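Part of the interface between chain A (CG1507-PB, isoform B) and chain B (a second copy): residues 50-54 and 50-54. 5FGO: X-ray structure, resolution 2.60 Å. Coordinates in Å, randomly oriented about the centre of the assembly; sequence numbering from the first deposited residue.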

ATOM      1  N   ARG A  50     -11.840   7.269  -6.922  1.00  3.85           N
ATOM      2  CA  ARG A  50     -11.351   6.311  -5.960  1.00  3.02           C
ATOM      3  C   ARG A  50     -10.731   5.119  -6.661  1.00  3.79           C
ATOM      4  O   ARG A  50     -11.225   4.654  -7.689  1.00  6.28           O
ATOM      5  CB  ARG A  50     -12.443   5.857  -5.011  1.00  3.00           C
ATOM      6  CG  ARG A  50     -13.186   4.614  -5.461  1.00  9.35           C
ATOM      7  CD  ARG A  50     -12.819   3.394  -4.651  1.00  5.85           C
ATOM      8  NE  ARG A  50     -13.862   2.377  -4.767  1.00 11.41           N
ATOM      9  CZ  ARG A  50     -13.696   1.184  -5.331  1.00 22.87           C
ATOM     10  NH1 ARG A  50     -12.516   0.837  -5.845  1.00 10.23           N
ATOM     11  NH2 ARG A  50     -14.713   0.328  -5.373  1.00 31.83           N
ATOM     12  N   THR A  51      -9.601   4.671  -6.128  1.00  2.30           N
ATOM     13  CA  THR A  51      -8.962   3.462  -6.608  1.00  1.21           C
ATOM     14  C   THR A  51      -8.612   2.630  -5.400  1.00  1.10           C
ATOM     15  O   THR A  51      -8.558   3.134  -4.288  1.00  2.04           O
ATOM     16  CB  THR A  51      -7.701   3.753  -7.409  1.00  0.82           C
ATOM     17  OG1 THR A  51      -6.810   4.511  -6.606  1.00  1.76           O
ATOM     18  CG2 THR A  51      -8.013   4.561  -8.632  1.00  1.92           C
ATOM     19  N   SER A  52      -8.455   1.338  -5.591  1.00  0.68           N
ATOM     20  CA  SER A  52      -8.115   0.498  -4.474  1.00  0.82           C
ATOM     21  C   SER A  52      -7.252  -0.672  -4.933  1.00  1.98           C
ATOM     22  O   SER A  52      -7.321  -1.095  -6.090  1.00  2.59           O
ATOM     23  CB  SER A  52      -9.363  -0.011  -3.795  1.00  0.88           C
ATOM     24  OG  SER A  52      -9.968  -0.957  -4.630  1.00  0.85           O
ATOM     25  N   ILE A  53      -6.455  -1.208  -4.011  1.00  2.03           N
ATOM     26  CA  ILE A  53      -5.712  -2.437  -4.237  1.00  0.46           C
ATOM     27  C   ILE A  53      -6.120  -3.368  -3.133  1.00  0.95           C
ATOM     28  O   ILE A  53      -6.519  -2.918  -2.059  1.00  2.25           O
ATOM     29  CB  ILE A  53      -4.214  -2.223  -4.188  1.00  0.64           C
ATOM     30  CG1 ILE A  53      -3.797  -1.673  -2.809  1.00  1.14           C
ATOM     31  CG2 ILE A  53      -3.773  -1.319  -5.317  1.00  0.64           C
ATOM     32  CD1 ILE A  53      -2.295  -1.616  -2.547  1.00  0.53           C
ATOM     33  N   THR A  54      -6.053  -4.663  -3.377  1.00  0.66           N
ATOM     34  CA  THR A  54      -6.532  -5.617  -2.396  1.00  0.56           C
ATOM     35  C   THR A  54      -5.453  -6.638  -2.165  1.00  2.56           C
ATOM     36  O   THR A  54      -4.949  -7.246  -3.115  1.00  2.25           O
ATOM     37  CB  THR A  54      -7.818  -6.309  -2.827  1.00  0.89           C
ATOM     38  OG1 THR A  54      -8.891  -5.360  -2.835  1.00  1.46           O
ATOM     39  CG2 THR A  54      -8.155  -7.426  -1.874  1.00  0.77           C
TER
ATOM     40  N   ARG B  50      -5.229  -3.332 -14.449  1.00  4.25           N
ATOM     41  CA  ARG B  50      -4.256  -2.513 -13.775  1.00  2.77           C
ATOM     42  C   ARG B  50      -4.876  -1.364 -12.992  1.00  8.99           C
ATOM     43  O   ARG B  50      -5.585  -0.541 -13.555  1.00 18.94           O
ATOM     44  CB  ARG B  50      -3.266  -2.010 -14.831  1.00  3.68           C
ATOM     45  CG  ARG B  50      -2.182  -1.088 -14.343  1.00  6.46           C
ATOM     46  CD  ARG B  50      -1.576  -0.231 -15.459  0.82  4.53           C
ATOM     47  NE  ARG B  50      -2.532   0.520 -16.267  0.36  3.81           N
ATOM     48  NH1 ARG B  50      -3.133   2.253 -17.668  1.00  3.17           N
ATOM     49  NH2 ARG B  50      -0.970   2.093 -16.898  0.69  3.34           N
ATOM     50  N   THR B  51      -4.581  -1.290 -11.698  1.00 14.65           N
ATOM     51  CA  THR B  51      -4.991  -0.163 -10.852  1.00  4.68           C
ATOM     52  C   THR B  51      -3.859   0.139  -9.879  1.00  2.38           C
ATOM     53  O   THR B  51      -2.988  -0.693  -9.676  1.00  1.55           O
ATOM     54  CB  THR B  51      -6.306  -0.445 -10.103  1.00  4.38           C
ATOM     55  OG1 THR B  51      -6.846   0.783  -9.573  1.00  3.93           O
ATOM     56  CG2 THR B  51      -6.067  -1.426  -8.989  1.00  3.79           C
ATOM     57  N   SER B  52      -3.831   1.344  -9.326  1.00  3.10           N
ATOM     58  CA  SER B  52      -2.756   1.733  -8.416  1.00  1.54           C
ATOM     59  C   SER B  52      -3.225   2.723  -7.360  1.00  1.10           C
ATOM     60  O   SER B  52      -4.314   3.272  -7.454  1.00  1.05           O
ATOM     61  CB  SER B  52      -1.579   2.329  -9.175  1.00  1.40           C
ATOM     62  OG  SER B  52      -1.891   3.605  -9.698  1.00  1.23           O
ATOM     63  N   ILE B  53      -2.428   2.872  -6.314  1.00  0.91           N
ATOM     64  CA  ILE B  53      -2.579   3.978  -5.381  1.00  2.43           C
ATOM     65  C   ILE B  53      -1.285   4.776  -5.250  1.00  2.50           C
ATOM     66  O   ILE B  53      -0.195   4.273  -5.502  1.00  3.15           O
ATOM     67  CB  ILE B  53      -2.983   3.520  -3.992  1.00  2.85           C
ATOM     68  CG1 ILE B  53      -1.931   2.526  -3.471  1.00  1.10           C
ATOM     69  CG2 ILE B  53      -4.386   2.943  -4.038  1.00  2.72           C
ATOM     70  CD1 ILE B  53      -2.080   2.167  -2.030  1.00  0.97           C
ATOM     71  N   THR B  54      -1.424   6.027  -4.850  1.00  1.73           N
ATOM     72  CA  THR B  54      -0.302   6.926  -4.745  1.00  2.82           C
ATOM     73  C   THR B  54      -0.231   7.538  -3.344  1.00  4.53           C
ATOM     74  O   THR B  54      -1.154   8.206  -2.878  1.00  4.91           O
ATOM     75  CB  THR B  54      -0.381   8.003  -5.828  1.00  1.64           C
ATOM     76  OG1 THR B  54       0.047   7.420  -7.055  1.00  0.76           O
ATOM     77  CG2 THR B  54       0.570   9.129  -5.543  1.00  7.81           C
TER
HETATM   78  O   HOH W   1      -9.893   0.350  -8.326  1.00  1.18           O

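The same threonine in two copies of one protein does two different jobs here. Thr A51, with chi1 in the p well, donates a hydrogen bond from its OG1 to the backbone O of Ser B52 at 2.9 Å. Thr B51, with chi1 in the t well, offers a methyl group at the equivalent place instead: its CG2 lies 3.2 Å from the O of Ser A52, a close approach of carbon to a carbonyl oxygen. A rotation about one CA-to-CB bond thus breaks the symmetry of an otherwise well-matched pair.

Both stretches are extended strands, yet they do not join edge to edge as neighbours in a sheet. Their N-to-C directions make an angle of 102°, and the axes come within 5.7 Å of each other. Strands that cross so steeply cannot keep a ladder of backbone hydrogen bonds in register, so side chains and isolated carbonyls carry the contact. The single direct hydrogen bond across these stretches accordingly pairs a side-chain hydroxyl with a backbone oxygen.

Threonine suits this position because its beta carbon bears both a hydroxyl and a methyl, so that the residue can meet a neighbour with either polar or apolar chemistry. Both copies point CA-to-CB toward the partner strand, and they also approach each other, with CB of Thr A51 3.8 Å from OG1 of Thr B51. The hydroxyl of Thr B51 also has a solvent partner. Water 1 accepts a hydrogen bond from the N of Ser A52 at 3.2 Å and makes a weak one, 3.3 Å long, with OG1 of Thr B51, so that it bridges the two chains.

Serine takes part chiefly through its backbone. Alternation along an extended strand turns the CA-to-CB bonds of Ser A52 and Ser B52 away from the partner, while the carbonyl oxygens remain accessible to the threonines opposite. Their small side chains both adopt chi1 p.

The isoleucines provide the apolar part of the contact. Ile A53 and Ile B53 are buried and share nearly identical conformations, chi1 p and chi2 t. Although their CA-to-CB bonds point sideways, the side chains are long enough for CD1 of Ile A53 to reach CD1 of Ile B53 at 3.8 Å, a van der Waals contact that removes apolar surface from water. Beta-branching favours the extended backbone, and CG2 of Ile A53 adds a looser contact with CG2 of Thr B51 at 4.3 Å. Together the two stretches bury 282 Å², while the arginines at position 50 lie beyond contact.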